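Local coordinates for protein pentalenene synthase (Streptomyces chartreusis NRRL 3882, PDB 6Q4S) that probably cyclises (2E,6E)-farnesyl diphosphate to the bicyclic sesquiterpenol 7-epi-alpha-eudesmol, a magnesium-dependent reaction of the terpene synthase family, at residues Ala91-Glu96 with Pro113-Pro118; Met66-Asn71 with Lys128-Gly133; Asp268-Leu273 with Met296-Ile301; Pro199-Gly204 with Leu284-Ala289. All coordinates share one frame; numbering follows the deposited sequence.

Interaction 1 of 4, residues Ala91-Glu96 with Pro113-Pro118; sequences ADRIAE and PRVACP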
# COMPACT_ATOMS: atom_id res chain seq x y z
N ALA A 91 -13.75 4.38 19.05
CA ALA A 91 -12.60 4.78 18.26
C ALA A 91 -11.57 3.63 18.04
O ALA A 91 -11.11 3.45 16.91
CB ALA A 91 -11.95 6.02 18.84
N ASP A 92 -11.36 2.77 19.04
CA ASP A 92 -10.56 1.54 18.91
C ASP A 92 -11.19 0.48 18.00
O ASP A 92 -10.49 -0.17 17.23
CB ASP A 92 -10.27 0.86 20.25
CG ASP A 92 -9.33 1.65 21.17
OD1 ASP A 92 -8.68 2.65 20.75
OD2 ASP A 92 -9.25 1.23 22.34
N ARG A 93 -12.49 0.27 18.10
CA ARG A 93 -13.15 -0.65 17.19
C ARG A 93 -13.08 -0.13 15.74
O ARG A 93 -12.81 -0.90 14.85
CB ARG A 93 -14.59 -0.93 17.62
CG ARG A 93 -15.29 -1.98 16.76
CD ARG A 93 -14.55 -3.30 16.64
NE ARG A 93 -15.33 -4.26 15.88
CZ ARG A 93 -14.98 -5.53 15.68
NH1 ARG A 93 -13.83 -5.99 16.14
NH2 ARG A 93 -15.78 -6.34 14.98
N ILE A 94 -13.28 1.15 15.51
CA ILE A 94 -13.14 1.76 14.19
C ILE A 94 -11.72 1.52 13.59
O ILE A 94 -11.60 1.06 12.46
CB ILE A 94 -13.57 3.22 14.22
CG1 ILE A 94 -15.12 3.28 14.31
CG2 ILE A 94 -13.09 4.03 13.00
CD1 ILE A 94 -15.61 4.68 14.61
N ALA A 95 -10.67 1.74 14.39
CA ALA A 95 -9.32 1.54 13.92
C ALA A 95 -9.10 0.15 13.54
O ALA A 95 -8.39 -0.11 12.56
CB ALA A 95 -8.28 1.93 14.99
N GLU A 96 -9.62 -0.77 14.35
CA GLU A 96 -9.53 -2.18 14.09
C GLU A 96 -10.17 -2.60 12.74
O GLU A 96 -9.58 -3.38 11.96
CB GLU A 96 -10.08 -2.99 15.28
CG GLU A 96 -10.06 -4.48 15.10
CD GLU A 96 -10.51 -5.34 16.32
OE1 GLU A 96 -11.29 -4.87 17.22
OE2 GLU A 96 -10.09 -6.53 16.32
N PRO A 113 -11.53 -12.04 5.42
CA PRO A 113 -10.99 -11.12 6.39
C PRO A 113 -10.82 -11.74 7.76
O PRO A 113 -11.63 -12.55 8.16
CB PRO A 113 -12.04 -10.04 6.46
CG PRO A 113 -13.31 -10.75 6.15
CD PRO A 113 -12.92 -11.70 5.06
N ARG A 114 -9.85 -11.26 8.51
CA ARG A 114 -9.58 -11.79 9.84
C ARG A 114 -10.60 -11.28 10.86
O ARG A 114 -11.07 -12.01 11.67
CB ARG A 114 -8.14 -11.38 10.24
CG ARG A 114 -7.53 -12.15 11.40
CD ARG A 114 -6.03 -11.83 11.65
NE ARG A 114 -5.44 -12.74 12.66
CZ ARG A 114 -5.72 -12.74 13.97
NH1 ARG A 114 -6.50 -11.83 14.51
NH2 ARG A 114 -5.17 -13.67 14.78
N VAL A 115 -10.84 -9.98 10.85
CA VAL A 115 -11.97 -9.31 11.52
C VAL A 115 -13.21 -9.44 10.56
O VAL A 115 -13.23 -8.80 9.52
CB VAL A 115 -11.60 -7.84 11.73
CG1 VAL A 115 -12.70 -7.00 12.36
CG2 VAL A 115 -10.36 -7.74 12.62
N ALA A 116 -14.15 -10.32 10.89
CA ALA A 116 -15.38 -10.57 10.08
C ALA A 116 -16.55 -9.78 10.63
O ALA A 116 -17.01 -10.00 11.75
CB ALA A 116 -15.73 -12.06 10.09
N CYS A 117 -16.99 -8.78 9.90
CA CYS A 117 -18.20 -8.07 10.25
C CYS A 117 -18.81 -7.71 8.91
O CYS A 117 -18.18 -7.95 7.89
CB CYS A 117 -17.90 -6.90 11.18
SG CYS A 117 -16.96 -5.52 10.50
N PRO A 118 -20.05 -7.20 8.89
CA PRO A 118 -20.65 -6.97 7.58
C PRO A 118 -19.79 -6.12 6.63
O PRO A 118 -19.61 -6.49 5.46
CB PRO A 118 -21.97 -6.24 7.94
CG PRO A 118 -22.31 -6.77 9.29
CD PRO A 118 -21.00 -6.96 9.99
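Glu-96 OE1 receives a weak hydrogen bond from Arg-93 NH1, 3.0 Å long and bent to 149°, and the two side chains, salt-bridged one turn apart on helix 90-103, together face Val-115 of the loop 113-118. OE1 sits in the guanidinium plane, at its edge. Val-115 answers with one methyl for each partner: CG1 stands 4.1 Å from both Arg-93 NH1 and NH2, approaching the flat group obliquely, and CG2 lies 3.9 Å from Glu-96 OE2. The Arg-93 chain starts anti to the backbone N (chi1 -175°) and then bends at chi2 (54°), which swings the guanidinium beside its glutamate. Cys-117 CB adds a looser touch, 4.4 Å from Arg-93 NH2. A glycine at Val-115 would probably leave a gap beside the ion pair and let both charged ends turn more freely. Glu-100, farther along the same helix, accepts the Val-115 N-H, while neighbouring Arg-114 forms salt bridges with Asp-92 and Asp-158 of the second subunit. Helix and loop thus meet at the surface with methyls packed on charged groups; no polar bond between the two segments joins them, and the salt bridge itself lies within helix 90-103.

Interaction 2 of 4, residues Met66-Asn71 with Lys128-Gly133; sequences MVVLMN and KYLSHG
Val-68 straddles Tyr-129 at the base of the tyrosine side chain: its CG1 lies 3.8 Å and its CG2 4.0 Å from Tyr-129 CB, so the beta carbon fits into the fork between the two methyls. The two side chains meet at about a right angle. The tyrosine ring leads off past this fork, with Val-68 CG2 approaching it obliquely. A second bump comes from the next residue of the same segment, Leu-130, whose CD1 fills the hollow between neighbouring side chains of helix 63-79, 3.9 Å from Leu-69 CD2 and 4.2 Å from Val-68 CG1. Leu-130 reaches it because CG stands anti to the backbone N (chi1 -150°, rather far from 180°) and the chain then turns at chi2 (62°), while Leu-69 brings CD2 round from the flank of its helix. Every touching atom is a carbon, and the packing grades from the more exposed Tyr-129 to the buried Leu-69 and Leu-130. Behind this layer, Leu-130 also packs on Phe-142 of helix 136-161, and Leu-69 on Tyr-58 and Ala-61 of the preceding loop. The last turn of helix 118-131 is thereby set between helix 63-79 and helix 136-161.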
# COMPACT_ATOMS: atom_id res chain seq x y z
N MET A 66 -21.08 -0.58 -12.77
CA MET A 66 -21.75 0.51 -12.07
C MET A 66 -22.32 0.00 -10.77
O MET A 66 -22.22 0.67 -9.71
CB MET A 66 -22.83 1.19 -12.93
CG MET A 66 -23.50 2.37 -12.26
SD MET A 66 -22.42 3.70 -11.62
CE MET A 66 -21.72 4.18 -13.13
N VAL A 67 -22.86 -1.22 -10.79
CA VAL A 67 -23.32 -1.82 -9.55
C VAL A 67 -22.17 -1.99 -8.46
O VAL A 67 -22.37 -1.63 -7.33
CB VAL A 67 -23.98 -3.21 -9.75
CG1 VAL A 67 -24.49 -3.71 -8.38
CG2 VAL A 67 -25.19 -3.09 -10.70
N VAL A 68 -21.04 -2.52 -8.88
CA VAL A 68 -19.87 -2.73 -8.02
C VAL A 68 -19.42 -1.36 -7.48
O VAL A 68 -19.16 -1.23 -6.28
CB VAL A 68 -18.75 -3.38 -8.85
CG1 VAL A 68 -17.40 -3.39 -8.10
CG2 VAL A 68 -19.14 -4.80 -9.20
N LEU A 69 -19.40 -0.34 -8.34
CA LEU A 69 -19.03 1.02 -7.91
C LEU A 69 -19.96 1.63 -6.87
O LEU A 69 -19.50 2.19 -5.88
CB LEU A 69 -18.74 1.93 -9.08
CG LEU A 69 -17.52 1.56 -9.91
CD1 LEU A 69 -17.67 2.09 -11.32
CD2 LEU A 69 -16.14 1.95 -9.31
N MET A 70 -21.27 1.47 -7.03
CA MET A 70 -22.20 1.91 -6.05
C MET A 70 -22.04 1.14 -4.75
O MET A 70 -22.14 1.70 -3.65
CB MET A 70 -23.64 1.78 -6.49
CG MET A 70 -23.94 2.62 -7.76
SD MET A 70 -25.67 2.37 -8.23
CE MET A 70 -25.72 3.70 -9.46
N ASN A 71 -21.82 -0.17 -4.87
CA ASN A 71 -21.66 -0.95 -3.69
C ASN A 71 -20.41 -0.39 -2.86
O ASN A 71 -20.49 -0.16 -1.64
CB ASN A 71 -21.50 -2.45 -4.04
CG ASN A 71 -22.76 -3.06 -4.65
OD1 ASN A 71 -23.88 -2.55 -4.51
ND2 ASN A 71 -22.58 -4.26 -5.20
N LYS A 128 -12.43 -7.94 -4.86
CA LYS A 128 -12.27 -8.96 -5.87
C LYS A 128 -12.78 -8.49 -7.24
O LYS A 128 -12.08 -8.67 -8.25
CB LYS A 128 -13.01 -10.20 -5.40
CG LYS A 128 -12.97 -11.37 -6.41
CD LYS A 128 -13.60 -12.61 -5.79
CE LYS A 128 -15.06 -12.35 -5.39
NZ LYS A 128 -15.70 -13.60 -4.90
N TYR A 129 -13.93 -7.81 -7.28
CA TYR A 129 -14.38 -7.23 -8.58
C TYR A 129 -13.64 -5.99 -9.03
O TYR A 129 -13.37 -5.81 -10.21
CB TYR A 129 -15.85 -6.89 -8.49
CG TYR A 129 -16.72 -8.13 -8.35
CD1 TYR A 129 -16.69 -9.13 -9.32
CD2 TYR A 129 -17.56 -8.31 -7.25
CE1 TYR A 129 -17.49 -10.27 -9.20
CE2 TYR A 129 -18.36 -9.44 -7.13
CZ TYR A 129 -18.31 -10.41 -8.11
OH TYR A 129 -19.08 -11.53 -8.00
N LEU A 130 -13.39 -5.08 -8.08
CA LEU A 130 -12.72 -3.84 -8.42
C LEU A 130 -11.32 -4.11 -8.93
O LEU A 130 -10.84 -3.43 -9.85
CB LEU A 130 -12.73 -2.97 -7.17
CG LEU A 130 -12.74 -1.48 -7.23
CD1 LEU A 130 -14.00 -0.98 -7.92
CD2 LEU A 130 -12.69 -0.96 -5.80
N SER A 131 -10.61 -5.09 -8.34
CA SER A 131 -9.23 -5.41 -8.83
C SER A 131 -9.17 -6.28 -10.10
O SER A 131 -8.10 -6.43 -10.73
CB SER A 131 -8.44 -6.14 -7.73
OG SER A 131 -9.00 -7.37 -7.36
N HIS A 132 -10.29 -6.81 -10.47
CA HIS A 132 -10.37 -7.76 -11.60
C HIS A 132 -9.87 -7.11 -12.90
O HIS A 132 -10.29 -6.03 -13.26
CB HIS A 132 -11.79 -8.34 -11.76
CG HIS A 132 -11.87 -9.34 -12.87
ND1 HIS A 132 -11.34 -10.61 -12.76
CD2 HIS A 132 -12.32 -9.21 -14.14
CE1 HIS A 132 -11.51 -11.24 -13.91
NE2 HIS A 132 -12.08 -10.41 -14.76
N GLY A 133 -8.91 -7.76 -13.57
CA GLY A 133 -8.41 -7.26 -14.85
C GLY A 133 -7.41 -6.13 -14.73
O GLY A 133 -6.95 -5.63 -15.72

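Interaction 3 of 4, residues Asp268-Leu273 with Met296-Ile301; sequences DEYLEL and MGVEAI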
# COMPACT_ATOMS: atom_id res chain seq x y z
N ASP A 268 -8.04 27.05 -10.13
CA ASP A 268 -7.25 27.70 -11.17
C ASP A 268 -5.87 27.16 -11.33
O ASP A 268 -5.37 27.17 -12.46
CB ASP A 268 -7.10 29.22 -10.97
CG ASP A 268 -8.42 29.97 -10.98
OD1 ASP A 268 -9.43 29.50 -11.58
OD2 ASP A 268 -8.43 31.03 -10.32
N GLU A 269 -5.20 26.75 -10.26
CA GLU A 269 -3.91 26.13 -10.42
C GLU A 269 -4.09 24.72 -11.14
O GLU A 269 -3.26 24.35 -11.97
CB GLU A 269 -3.16 25.97 -9.10
CG GLU A 269 -1.73 25.43 -9.31
CD GLU A 269 -0.96 25.03 -8.04
OE1 GLU A 269 -1.39 25.36 -6.91
OE2 GLU A 269 0.10 24.36 -8.15
N TYR A 270 -5.13 23.99 -10.75
CA TYR A 270 -5.53 22.73 -11.42
C TYR A 270 -5.70 22.94 -12.93
O TYR A 270 -5.07 22.23 -13.77
CB TYR A 270 -6.82 22.07 -10.80
CG TYR A 270 -7.26 20.88 -11.67
CD1 TYR A 270 -6.59 19.64 -11.60
CD2 TYR A 270 -8.25 21.03 -12.61
CE1 TYR A 270 -6.94 18.59 -12.42
CE2 TYR A 270 -8.60 20.00 -13.46
CZ TYR A 270 -7.95 18.77 -13.39
OH TYR A 270 -8.31 17.75 -14.25
N LEU A 271 -6.50 23.96 -13.30
CA LEU A 271 -6.68 24.30 -14.70
C LEU A 271 -5.39 24.68 -15.45
O LEU A 271 -5.24 24.29 -16.62
CB LEU A 271 -7.75 25.37 -14.85
CG LEU A 271 -9.12 24.94 -14.38
CD1 LEU A 271 -10.10 26.12 -14.40
CD2 LEU A 271 -9.68 23.76 -15.20
N GLU A 272 -4.46 25.37 -14.79
CA GLU A 272 -3.13 25.67 -15.40
C GLU A 272 -2.32 24.39 -15.66
O GLU A 272 -1.60 24.27 -16.67
CB GLU A 272 -2.25 26.58 -14.52
CG GLU A 272 -2.68 28.05 -14.40
CD GLU A 272 -2.11 28.81 -13.16
OE1 GLU A 272 -1.19 28.34 -12.44
OE2 GLU A 272 -2.62 29.94 -12.90
N LEU A 273 -2.38 23.44 -14.74
CA LEU A 273 -1.62 22.19 -14.93
C LEU A 273 -2.30 21.36 -16.02
O LEU A 273 -1.65 20.75 -16.86
CB LEU A 273 -1.45 21.43 -13.61
CG LEU A 273 -0.56 22.13 -12.61
CD1 LEU A 273 -0.67 21.49 -11.24
CD2 LEU A 273 0.86 22.08 -13.08
N MET A 296 -7.55 10.27 -20.93
CA MET A 296 -8.63 9.63 -20.18
C MET A 296 -8.45 9.75 -18.62
O MET A 296 -9.45 9.84 -17.88
CB MET A 296 -8.79 8.14 -20.58
CG MET A 296 -9.47 7.93 -21.95
SD MET A 296 -9.83 6.18 -22.39
CE MET A 296 -8.13 5.62 -22.61
N GLY A 297 -7.21 9.66 -18.20
CA GLY A 297 -6.80 9.91 -16.80
C GLY A 297 -7.24 11.27 -16.29
O GLY A 297 -7.84 11.40 -15.20
N VAL A 298 -6.98 12.28 -17.10
CA VAL A 298 -7.38 13.65 -16.77
C VAL A 298 -8.90 13.74 -16.73
O VAL A 298 -9.47 14.34 -15.82
CB VAL A 298 -6.75 14.66 -17.76
CG1 VAL A 298 -7.25 16.07 -17.50
CG2 VAL A 298 -5.25 14.57 -17.71
N GLU A 299 -9.58 13.07 -17.64
CA GLU A 299 -11.03 13.08 -17.59
C GLU A 299 -11.63 12.45 -16.33
O GLU A 299 -12.68 12.93 -15.88
CB GLU A 299 -11.67 12.49 -18.86
CG GLU A 299 -11.34 13.27 -20.13
CD GLU A 299 -11.91 12.63 -21.41
OE1 GLU A 299 -12.88 11.78 -21.43
OE2 GLU A 299 -11.34 13.01 -22.44
N ALA A 300 -11.00 11.39 -15.80
CA ALA A 300 -11.43 10.80 -14.56
C ALA A 300 -11.37 11.87 -13.41
O ALA A 300 -12.25 11.91 -12.59
CB ALA A 300 -10.55 9.57 -14.19
N ILE A 301 -10.36 12.72 -13.42
CA ILE A 301 -10.26 13.79 -12.43
C ILE A 301 -11.43 14.76 -12.63
O ILE A 301 -12.15 15.05 -11.69
CB ILE A 301 -8.92 14.53 -12.47
CG1 ILE A 301 -7.76 13.57 -12.23
CG2 ILE A 301 -8.96 15.61 -11.36
CD1 ILE A 301 -6.41 14.19 -12.47
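Tyr-270 reaches from helix 252-284 to helix 288-313 along the length of its side chain; it loses the most surface to the contact, and Ile-301 comes next. The ring's far corner does the touching: Ile-301 CG2 lies 3.8 Å from Tyr-270 CE1 and 3.9 Å from CZ, slanting in obliquely to the ring. Tyr-270 OH rests against the same residue, 3.7 Å from both CB and CG2. Val-298, one turn earlier, sets its CG1 3.8 Å from Tyr-270 OH, so the oxygen has aliphatic carbon from two residues around it. The ring projects this far because CG stands opposite the backbone N (chi1 172°), and the closest CA atoms of the two segments remain 10.2 Å apart, between Tyr-270 and Ile-301. The hydroxyl's polar need is met on its own helix, by a hydrogen bond with Gln-274 NE2. Replacing Tyr-270 with an alanine is likely to open a gap beside Ile-301 and leave Gln-274 without its hydroxyl mate. Met-211 of helix 206-228 and Phe-11 of a loop also pack on the Tyr-270 side chain. The contact is therefore apolar across the interface, with one buried hydroxyl whose hydrogen bond stays on its own helix instead of joining the two.

Interaction 4 of 4, residues Pro199-Gly204 with Leu284-Ala289; sequences PAQAMG and LRLDEA
Leu-284 spreads its two methyls over the turn at Gln-201 and Ala-202: CD1 lies 3.7 Å from Ala-202 CA, 4.0 Å from Ala-202 CB and 3.8 Å from Gln-201 O, while CD2 lies 4.2 Å from Gln-201 CG. The carbonyl oxygen thus has apolar methyls lying against it. Gln-201 takes an unusual shape for a helical residue. Its CG sits between the backbone N and the carbonyl carbon (chi1 66°), and the chain folds again at chi2 (-87°), which carries the amide past Leu-286 instead of out along the helix. The two side chains run in opposite directions there, and NE2 of Gln-201 comes to 3.8 Å from Leu-286 CD2, alongside rather than bonded. Leu-286 is buried further by Val-294 and Cys-281. Between the two leucines Arg-285 turns the chain with positive phi (64°). Away from this contact, at the subunit interface, Arg-285 pairs with Asp-287 of the second subunit, and Gln-201 also packs on Gln-201 of that subunit. The leucines therefore flank a tight reversal: a Schellman motif ends helix 252-284, and Asp-287, N-cap of helix 288-313, binds Glu-290 N through OD1. This is a helix-to-helix hairpin in the all-helical terpene synthase fold, with the short helix 200-203 packed against its bend.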
# COMPACT_ATOMS: atom_id res chain seq x y z
N PRO A 199 -0.34 5.65 -18.14
CA PRO A 199 1.08 5.22 -18.17
C PRO A 199 1.81 5.58 -16.91
O PRO A 199 1.70 6.74 -16.45
CB PRO A 199 1.66 5.93 -19.40
CG PRO A 199 0.47 5.98 -20.31
CD PRO A 199 -0.72 6.28 -19.42
N ALA A 200 2.55 4.60 -16.34
CA ALA A 200 3.07 4.74 -14.97
C ALA A 200 4.00 5.94 -14.85
O ALA A 200 3.99 6.61 -13.82
CB ALA A 200 3.75 3.46 -14.50
N GLN A 201 4.79 6.21 -15.89
CA GLN A 201 5.70 7.37 -15.89
C GLN A 201 4.94 8.72 -15.91
O GLN A 201 5.48 9.69 -15.42
CB GLN A 201 6.76 7.29 -17.02
CG GLN A 201 6.21 7.37 -18.43
CD GLN A 201 5.77 6.02 -19.02
OE1 GLN A 201 4.97 5.28 -18.44
NE2 GLN A 201 6.25 5.74 -20.19
N ALA A 202 3.72 8.77 -16.46
CA ALA A 202 2.85 9.93 -16.31
C ALA A 202 2.22 10.09 -14.89
O ALA A 202 2.17 11.21 -14.32
CB ALA A 202 1.78 9.95 -17.39
N MET A 203 1.79 8.98 -14.29
CA MET A 203 1.24 9.01 -12.92
C MET A 203 2.22 9.55 -11.87
O MET A 203 1.81 10.25 -10.98
CB MET A 203 0.73 7.60 -12.43
CG MET A 203 -0.67 7.25 -12.92
SD MET A 203 -2.08 8.27 -12.35
CE MET A 203 -1.42 8.51 -10.82
N GLY A 204 3.48 9.22 -12.01
CA GLY A 204 4.57 9.73 -11.16
C GLY A 204 5.24 11.04 -11.62
O GLY A 204 6.17 11.49 -11.00
N LEU A 284 8.00 13.29 -21.55
CA LEU A 284 8.01 11.83 -21.37
C LEU A 284 8.17 11.03 -22.67
O LEU A 284 8.42 9.84 -22.58
CB LEU A 284 6.70 11.37 -20.67
CG LEU A 284 6.58 11.85 -19.22
CD1 LEU A 284 5.20 11.59 -18.66
CD2 LEU A 284 7.70 11.26 -18.37
N ARG A 285 8.01 11.65 -23.84
CA ARG A 285 8.10 10.98 -25.17
C ARG A 285 7.00 9.94 -25.37
O ARG A 285 7.23 8.85 -25.91
CB ARG A 285 9.47 10.33 -25.41
CG ARG A 285 10.65 11.20 -25.10
CD ARG A 285 11.92 10.43 -25.41
NE ARG A 285 12.85 10.35 -24.26
CZ ARG A 285 12.76 9.49 -23.24
NH1 ARG A 285 11.76 8.61 -23.13
NH2 ARG A 285 13.68 9.52 -22.28
N LEU A 286 5.80 10.25 -24.95
CA LEU A 286 4.74 9.27 -25.08
C LEU A 286 4.28 9.18 -26.54
O LEU A 286 4.20 10.19 -27.21
CB LEU A 286 3.56 9.58 -24.15
CG LEU A 286 3.85 9.81 -22.67
CD1 LEU A 286 2.52 9.99 -21.98
CD2 LEU A 286 4.66 8.67 -22.06
N ASP A 287 4.00 7.98 -27.00
CA ASP A 287 3.29 7.79 -28.27
C ASP A 287 1.83 8.18 -28.15
O ASP A 287 1.38 8.54 -27.06
CB ASP A 287 3.48 6.35 -28.80
CG ASP A 287 2.73 5.29 -28.02
OD1 ASP A 287 1.55 5.45 -27.58
OD2 ASP A 287 3.34 4.21 -27.88
N GLU A 288 1.08 8.05 -29.24
CA GLU A 288 -0.28 8.59 -29.32
C GLU A 288 -1.31 7.80 -28.47
O GLU A 288 -2.23 8.39 -27.91
CB GLU A 288 -0.69 8.77 -30.81
CG GLU A 288 -1.98 8.10 -31.29
CD GLU A 288 -2.02 7.96 -32.83
OE1 GLU A 288 -2.67 7.00 -33.32
OE2 GLU A 288 -1.40 8.78 -33.55
N ALA A 289 -1.19 6.47 -28.41
CA ALA A 289 -2.11 5.67 -27.60
C ALA A 289 -1.84 5.89 -26.06
O ALA A 289 -2.76 5.92 -25.29
CB ALA A 289 -1.99 4.20 -27.97

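How the interactions relate
Interaction 1 is nested along the chain inside the loop closed by interaction 2, their centres 22 Å apart and joined in sequence by helices 63-79, 90-103 and 118-131. Interactions 3 and 4 lie on one side of the chain's centre, 15 Å apart between centres; they share helix 288-313, and their segments alternate in sequence. Interactions 1 and 3 sit on opposite sides, with centres 36 Å apart. Interactions 1 and 4, 39 Å apart between centres, both touch the second subunit. Interaction 1 is nearest the probable metal site: the side chain of Arg-93 is about 8 Å from that of Asp-84 and about 11 Å from that of Asp-80, both likely magnesium ligands. The other three lie away from it.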